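Local coordinates for pyrrolysyl-tRNA synthetase (PDB 3DSQ), which probably attaches pyrrolysine to its cognate tRNA at the expense of ATP, acting as a homodimeric class II aminoacyl-tRNA synthetase, at residues B[23-29]-B[267-272]; B[178-184]-B[246-251]. All blocks are in the same frame, centred on the assembly; numbering follows the deposited sequence.

Contact 1 joins the end of helix 16-24, near the start of the chain, to the loop after helix 257-265, near its end, with 237 residues between its segments. Contact 2 falls between them in sequence, pairing strand 171-180 with strand 250-256, two adjacent central strands of the mixed sheet of the class II core. The contact centres lie 39 Å apart on opposite sides of the chain's centre, and the nearest atoms are about 22 Å apart, so the two never touch. Strand 250-256 runs on into helix 257-265, which leads to residues 267-272. Contact 2 thus belongs to the core sheet itself, whereas contact 1 fastens the N-terminal helical part to that core.

Contact 1 (B[23-29]-B[267-272]); sequences KELNASG and TQHVQS
Lys23, with chi1 between wells at -114° and chi2 to chi4 all t, lays CG over one face of the His269 ring; its CD comes within 3.4 Å of CE1 of His269, and its CE is 3.2 Å from OE1 of Gln268. Glu24 adds its CA, 3.8 Å from CD2 of His269. Register is set by the CA pairs Glu24-His269 (6.4 Å) and Asn26-Gln268 (5.2 Å). Helix 16-24 ends here: Leu25 leaves helical angles, and Asn26 takes positive phi (56/47) with its N 2.9 Å from O of Lys23. Asn26, chi1 m, sends OD1 to N of Gln268 (2.8 Å, N-H...O 170°), a nearly linear hydrogen bond. Gln268, m at chi1 and chi2, donates weakly from NE2 to O of Ala27 (3.3 Å, 125°). A water accepts from N of His269 (2.8 Å) and donates to O of Lys23 (3.0 Å) and OD1 of Asn26 (2.5 Å). The loop's other links include Gln167, a sodium ligand, which hydrogen-bonds O of Gln268 and N of Val270. With Ala27 N bonded to Leu22 O, the helix end is a Schellman motif whose C-prime residue, Asn26, docks onto the loop following helix 257-265.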
loop_
_atom_site.group_PDB
_atom_site.type_symbol
_atom_site.label_atom_id
_atom_site.label_comp_id
_atom_site.label_asym_id
_atom_site.label_seq_id
_atom_site.Cartn_x
_atom_site.Cartn_y
_atom_site.Cartn_z
ATOM N N LYS B 23 -22.100 5.232 -15.656
ATOM C CA LYS B 23 -20.932 5.888 -15.076
ATOM C C LYS B 23 -19.886 4.863 -14.666
ATOM O O LYS B 23 -18.699 5.063 -14.899
ATOM C CB LYS B 23 -21.321 6.743 -13.864
ATOM C CG LYS B 23 -21.124 8.235 -14.076
ATOM C CD LYS B 23 -20.988 8.989 -12.751
ATOM C CE LYS B 23 -20.758 10.478 -12.990
ATOM N NZ LYS B 23 -20.523 11.225 -11.713
ATOM N N GLU B 24 -20.325 3.765 -14.056
ATOM C CA GLU B 24 -19.406 2.709 -13.634
ATOM C C GLU B 24 -18.688 2.121 -14.846
ATOM O O GLU B 24 -17.560 1.620 -14.735
ATOM C CB GLU B 24 -20.144 1.555 -12.969
ATOM C CG GLU B 24 -21.084 1.913 -11.841
ATOM C CD GLU B 24 -21.701 0.667 -11.238
ATOM O OE1 GLU B 24 -22.085 -0.239 -12.009
ATOM O OE2 GLU B 24 -21.805 0.596 -10.000
ATOM N N LEU B 25 -19.380 2.135 -15.981
ATOM C CA LEU B 25 -18.840 1.609 -17.227
ATOM C C LEU B 25 -18.087 2.690 -17.991
ATOM O O LEU B 25 -17.721 2.504 -19.150
ATOM C CB LEU B 25 -19.973 1.054 -18.093
ATOM C CG LEU B 25 -20.754 -0.085 -17.445
ATOM C CD1 LEU B 25 -21.921 -0.539 -18.324
ATOM C CD2 LEU B 25 -19.794 -1.221 -17.187
ATOM N N ASN B 26 -17.862 3.822 -17.332
ATOM C CA ASN B 26 -17.149 4.940 -17.930
ATOM C C ASN B 26 -17.729 5.472 -19.236
ATOM O O ASN B 26 -17.002 5.700 -20.209
ATOM C CB ASN B 26 -15.665 4.582 -18.128
ATOM C CG ASN B 26 -14.915 4.479 -16.809
ATOM O OD1 ASN B 26 -15.081 5.321 -15.920
ATOM N ND2 ASN B 26 -14.083 3.456 -16.675
ATOM N N ALA B 27 -19.043 5.685 -19.254
ATOM C CA ALA B 27 -19.698 6.226 -20.431
ATOM C C ALA B 27 -19.244 7.679 -20.566
ATOM O O ALA B 27 -18.695 8.257 -19.627
ATOM C CB ALA B 27 -21.210 6.159 -20.268
ATOM N N SER B 28 -19.474 8.273 -21.729
ATOM C CA SER B 28 -19.071 9.651 -21.939
ATOM C C SER B 28 -20.100 10.601 -21.357
ATOM O O SER B 28 -21.246 10.218 -21.122
ATOM C CB SER B 28 -18.903 9.945 -23.437
ATOM O OG SER B 28 -20.114 9.738 -24.136
ATOM N N GLY B 29 -19.674 11.838 -21.116
ATOM C CA GLY B 29 -20.573 12.845 -20.596
ATOM C C GLY B 29 -21.708 13.061 -21.579
ATOM O O GLY B 29 -22.830 13.383 -21.175
ATOM N N THR B 267 -11.874 8.949 -16.795
ATOM C CA THR B 267 -12.897 8.000 -16.384
ATOM C C THR B 267 -13.958 8.719 -15.552
ATOM O O THR B 267 -13.767 9.867 -15.174
ATOM C CB THR B 267 -12.295 6.834 -15.586
ATOM O OG1 THR B 267 -11.441 7.343 -14.557
ATOM C CG2 THR B 267 -11.493 5.918 -16.511
ATOM N N GLN B 268 -15.070 8.051 -15.262
ATOM C CA GLN B 268 -16.157 8.687 -14.514
ATOM C C GLN B 268 -16.089 8.618 -12.993
ATOM O O GLN B 268 -16.284 9.627 -12.320
ATOM C CB GLN B 268 -17.504 8.133 -14.978
ATOM C CG GLN B 268 -17.927 8.596 -16.356
ATOM C CD GLN B 268 -18.177 10.089 -16.411
ATOM O OE1 GLN B 268 -18.671 10.688 -15.452
ATOM N NE2 GLN B 268 -17.858 10.696 -17.544
ATOM N N HIS B 269 -15.836 7.432 -12.453
ATOM C CA HIS B 269 -15.749 7.271 -11.007
ATOM C C HIS B 269 -14.294 7.215 -10.552
ATOM O O HIS B 269 -13.463 6.529 -11.161
ATOM C CB HIS B 269 -16.457 5.988 -10.558
ATOM C CG HIS B 269 -17.953 6.078 -10.555
ATOM N ND1 HIS B 269 -18.634 7.211 -10.160
ATOM C CD2 HIS B 269 -18.899 5.143 -10.813
ATOM C CE1 HIS B 269 -19.933 6.968 -10.173
ATOM N NE2 HIS B 269 -20.120 5.720 -10.563
ATOM N N VAL B 270 -13.978 7.927 -9.475
ATOM C CA VAL B 270 -12.610 7.910 -8.973
ATOM C C VAL B 270 -12.328 6.511 -8.406
ATOM O O VAL B 270 -11.169 6.111 -8.240
ATOM C CB VAL B 270 -12.394 8.990 -7.878
ATOM C CG1 VAL B 270 -13.133 8.599 -6.600
ATOM C CG2 VAL B 270 -10.896 9.186 -7.622
ATOM N N GLN B 271 -13.400 5.774 -8.119
ATOM C CA GLN B 271 -13.286 4.414 -7.587
ATOM C C GLN B 271 -12.763 3.446 -8.644
ATOM O O GLN B 271 -12.158 2.427 -8.319
ATOM C CB GLN B 271 -14.649 3.883 -7.120
ATOM C CG GLN B 271 -15.200 4.440 -5.803
ATOM C CD GLN B 271 -15.696 5.876 -5.909
ATOM O OE1 GLN B 271 -16.002 6.371 -7.000
ATOM N NE2 GLN B 271 -15.795 6.549 -4.763
ATOM N N SER B 272 -13.016 3.752 -9.912
ATOM C CA SER B 272 -12.590 2.881 -11.001
ATOM C C SER B 272 -11.142 2.361 -10.917
ATOM O O SER B 272 -10.855 1.235 -11.319
ATOM C CB SER B 272 -12.838 3.591 -12.336
ATOM O OG SER B 272 -11.764 3.386 -13.224
HETATM O O HOH W 1 -15.975 4.914 -13.579
#

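Contact 2 (B[178-184]-B[246-251])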
loop_
_atom_site.group_PDB
_atom_site.type_symbol
_atom_site.label_atom_id
_atom_site.label_comp_id
_atom_site.label_asym_id
_atom_site.label_seq_id
_atom_site.Cartn_x
_atom_site.Cartn_y
_atom_site.Cartn_z
ATOM N N THR B 178 9.245 15.574 -0.932
ATOM C CA THR B 178 9.731 16.742 -0.227
ATOM C C THR B 178 11.226 16.903 -0.307
ATOM O O THR B 178 11.950 15.971 -0.629
ATOM C CB THR B 178 9.414 16.632 1.268
ATOM O OG1 THR B 178 10.217 15.581 1.826
ATOM C CG2 THR B 178 7.940 16.286 1.490
ATOM N N GLU B 179 11.670 18.112 0.007
ATOM C CA GLU B 179 13.082 18.433 0.053
ATOM C C GLU B 179 13.236 19.330 1.267
ATOM O O GLU B 179 12.543 20.334 1.395
ATOM C CB GLU B 179 13.556 19.175 -1.205
ATOM C CG GLU B 179 15.057 19.462 -1.176
ATOM C CD GLU B 179 15.570 20.121 -2.447
ATOM O OE1 GLU B 179 15.264 21.308 -2.671
ATOM O OE2 GLU B 179 16.281 19.444 -3.224
ATOM N N LEU B 180 14.118 18.927 2.170
ATOM C CA LEU B 180 14.399 19.681 3.382
ATOM C C LEU B 180 15.752 20.351 3.189
ATOM O O LEU B 180 16.748 19.675 2.931
ATOM C CB LEU B 180 14.471 18.744 4.585
ATOM C CG LEU B 180 14.957 19.344 5.905
ATOM C CD1 LEU B 180 13.883 20.247 6.505
ATOM C CD2 LEU B 180 15.289 18.214 6.862
ATOM N N GLY B 181 15.782 21.674 3.316
ATOM C CA GLY B 181 17.025 22.401 3.152
ATOM C C GLY B 181 17.066 23.156 1.837
ATOM O O GLY B 181 18.132 23.558 1.372
ATOM N N THR B 182 15.900 23.351 1.233
ATOM C CA THR B 182 15.808 24.072 -0.030
ATOM C C THR B 182 16.178 25.539 0.195
ATOM O O THR B 182 15.738 26.147 1.168
ATOM C CB THR B 182 14.366 24.022 -0.590
ATOM O OG1 THR B 182 13.922 22.662 -0.646
ATOM C CG2 THR B 182 14.311 24.624 -1.986
ATOM N N PRO B 183 17.006 26.120 -0.692
ATOM C CA PRO B 183 17.390 27.531 -0.536
ATOM C C PRO B 183 16.115 28.354 -0.700
ATOM O O PRO B 183 15.398 28.172 -1.683
ATOM C CB PRO B 183 18.356 27.763 -1.701
ATOM C CG PRO B 183 18.883 26.385 -2.015
ATOM C CD PRO B 183 17.662 25.522 -1.868
ATOM N N LEU B 184 15.820 29.239 0.252
ATOM C CA LEU B 184 14.609 30.061 0.180
ATOM C C LEU B 184 14.268 30.556 -1.223
ATOM O O LEU B 184 13.158 30.346 -1.721
ATOM C CB LEU B 184 14.725 31.277 1.102
ATOM C CG LEU B 184 14.649 31.067 2.618
ATOM C CD1 LEU B 184 14.868 32.402 3.317
ATOM C CD2 LEU B 184 13.306 30.480 2.999
ATOM N N ILE B 246 11.440 21.802 13.385
ATOM C CA ILE B 246 12.047 21.993 12.078
ATOM C C ILE B 246 12.402 23.473 11.930
ATOM O O ILE B 246 11.617 24.341 12.306
ATOM C CB ILE B 246 11.072 21.595 10.939
ATOM C CG1 ILE B 246 10.646 20.130 11.090
ATOM C CG2 ILE B 246 11.733 21.827 9.590
ATOM C CD1 ILE B 246 11.788 19.124 11.004
ATOM N N PHE B 247 13.586 23.762 11.400
ATOM C CA PHE B 247 13.982 25.150 11.206
ATOM C C PHE B 247 14.789 25.416 9.943
ATOM O O PHE B 247 15.558 26.375 9.868
ATOM C CB PHE B 247 14.723 25.677 12.439
ATOM C CG PHE B 247 13.802 26.211 13.503
ATOM C CD1 PHE B 247 12.765 27.083 13.168
ATOM C CD2 PHE B 247 13.972 25.860 14.838
ATOM C CE1 PHE B 247 11.908 27.601 14.147
ATOM C CE2 PHE B 247 13.116 26.375 15.832
ATOM C CZ PHE B 247 12.083 27.245 15.482
ATOM N N ASP B 248 14.603 24.556 8.951
ATOM C CA ASP B 248 15.261 24.714 7.665
ATOM C C ASP B 248 14.154 24.930 6.644
ATOM O O ASP B 248 13.021 24.477 6.838
ATOM C CB ASP B 248 16.055 23.460 7.289
ATOM C CG ASP B 248 17.224 23.207 8.219
ATOM O OD1 ASP B 248 18.026 24.135 8.431
ATOM O OD2 ASP B 248 17.351 22.077 8.729
ATOM N N PRO B 249 14.452 25.664 5.561
ATOM C CA PRO B 249 13.432 25.897 4.539
ATOM C C PRO B 249 13.135 24.543 3.908
ATOM O O PRO B 249 13.970 23.644 3.969
ATOM C CB PRO B 249 14.131 26.833 3.560
ATOM C CG PRO B 249 15.083 27.579 4.433
ATOM C CD PRO B 249 15.645 26.487 5.309
ATOM N N TRP B 250 11.958 24.388 3.313
ATOM C CA TRP B 250 11.611 23.122 2.672
ATOM C C TRP B 250 10.446 23.274 1.717
ATOM O O TRP B 250 9.749 24.283 1.722
ATOM C CB TRP B 250 11.245 22.054 3.716
ATOM C CG TRP B 250 10.078 22.441 4.611
ATOM C CD1 TRP B 250 10.151 22.968 5.869
ATOM C CD2 TRP B 250 8.682 22.340 4.301
ATOM N NE1 TRP B 250 8.889 23.197 6.365
ATOM C CE2 TRP B 250 7.968 22.824 5.422
ATOM C CE3 TRP B 250 7.963 21.888 3.185
ATOM C CZ2 TRP B 250 6.568 22.869 5.462
ATOM C CZ3 TRP B 250 6.566 21.933 3.225
ATOM C CH2 TRP B 250 5.887 22.422 4.362
ATOM N N VAL B 251 10.246 22.258 0.888
ATOM C CA VAL B 251 9.135 22.244 -0.046
ATOM C C VAL B 251 8.578 20.838 -0.056
ATOM O O VAL B 251 9.307 19.868 0.129
ATOM C CB VAL B 251 9.557 22.633 -1.482
ATOM C CG1 VAL B 251 10.006 24.096 -1.510
ATOM C CG2 VAL B 251 10.655 21.705 -1.980
#
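The ends of strands 171-180 and 250-256 run antiparallel: Glu179 and Val251 form a hydrogen-bonded pair (N of Glu179 to O of Val251 2.9 Å, N of Val251 to O of Glu179 3.0 Å), Leu180 and Trp250 a non-hydrogen-bonded one with CA atoms 4.5 Å apart. Past the strand end, N of Gly181 donates to O of Pro249 (2.8 Å, 154°). The phi of 106° at Gly181 would jam a CB against the preceding carbonyl oxygen. On the Leu180-Trp250 face, CD1 of Leu180 meets CB of Trp250 (4.2 Å) and CG2 of Ile246 (4.1 Å); the indole continues to Trp139 of helix 132-142 and bonds Asp241 through NE1. On the other face, CB of Glu179 lies 3.9 Å from CG2 of Val251. OG1 of Thr182 donates to OE1 of Glu179 (2.8 Å), whose carboxylate also forms salt bridges to Arg151 and Arg190. Backbone bonds thus fix the register, Leu180 makes apolar contacts on one face, and on the other two arginines meet the buried carboxylate of Glu179.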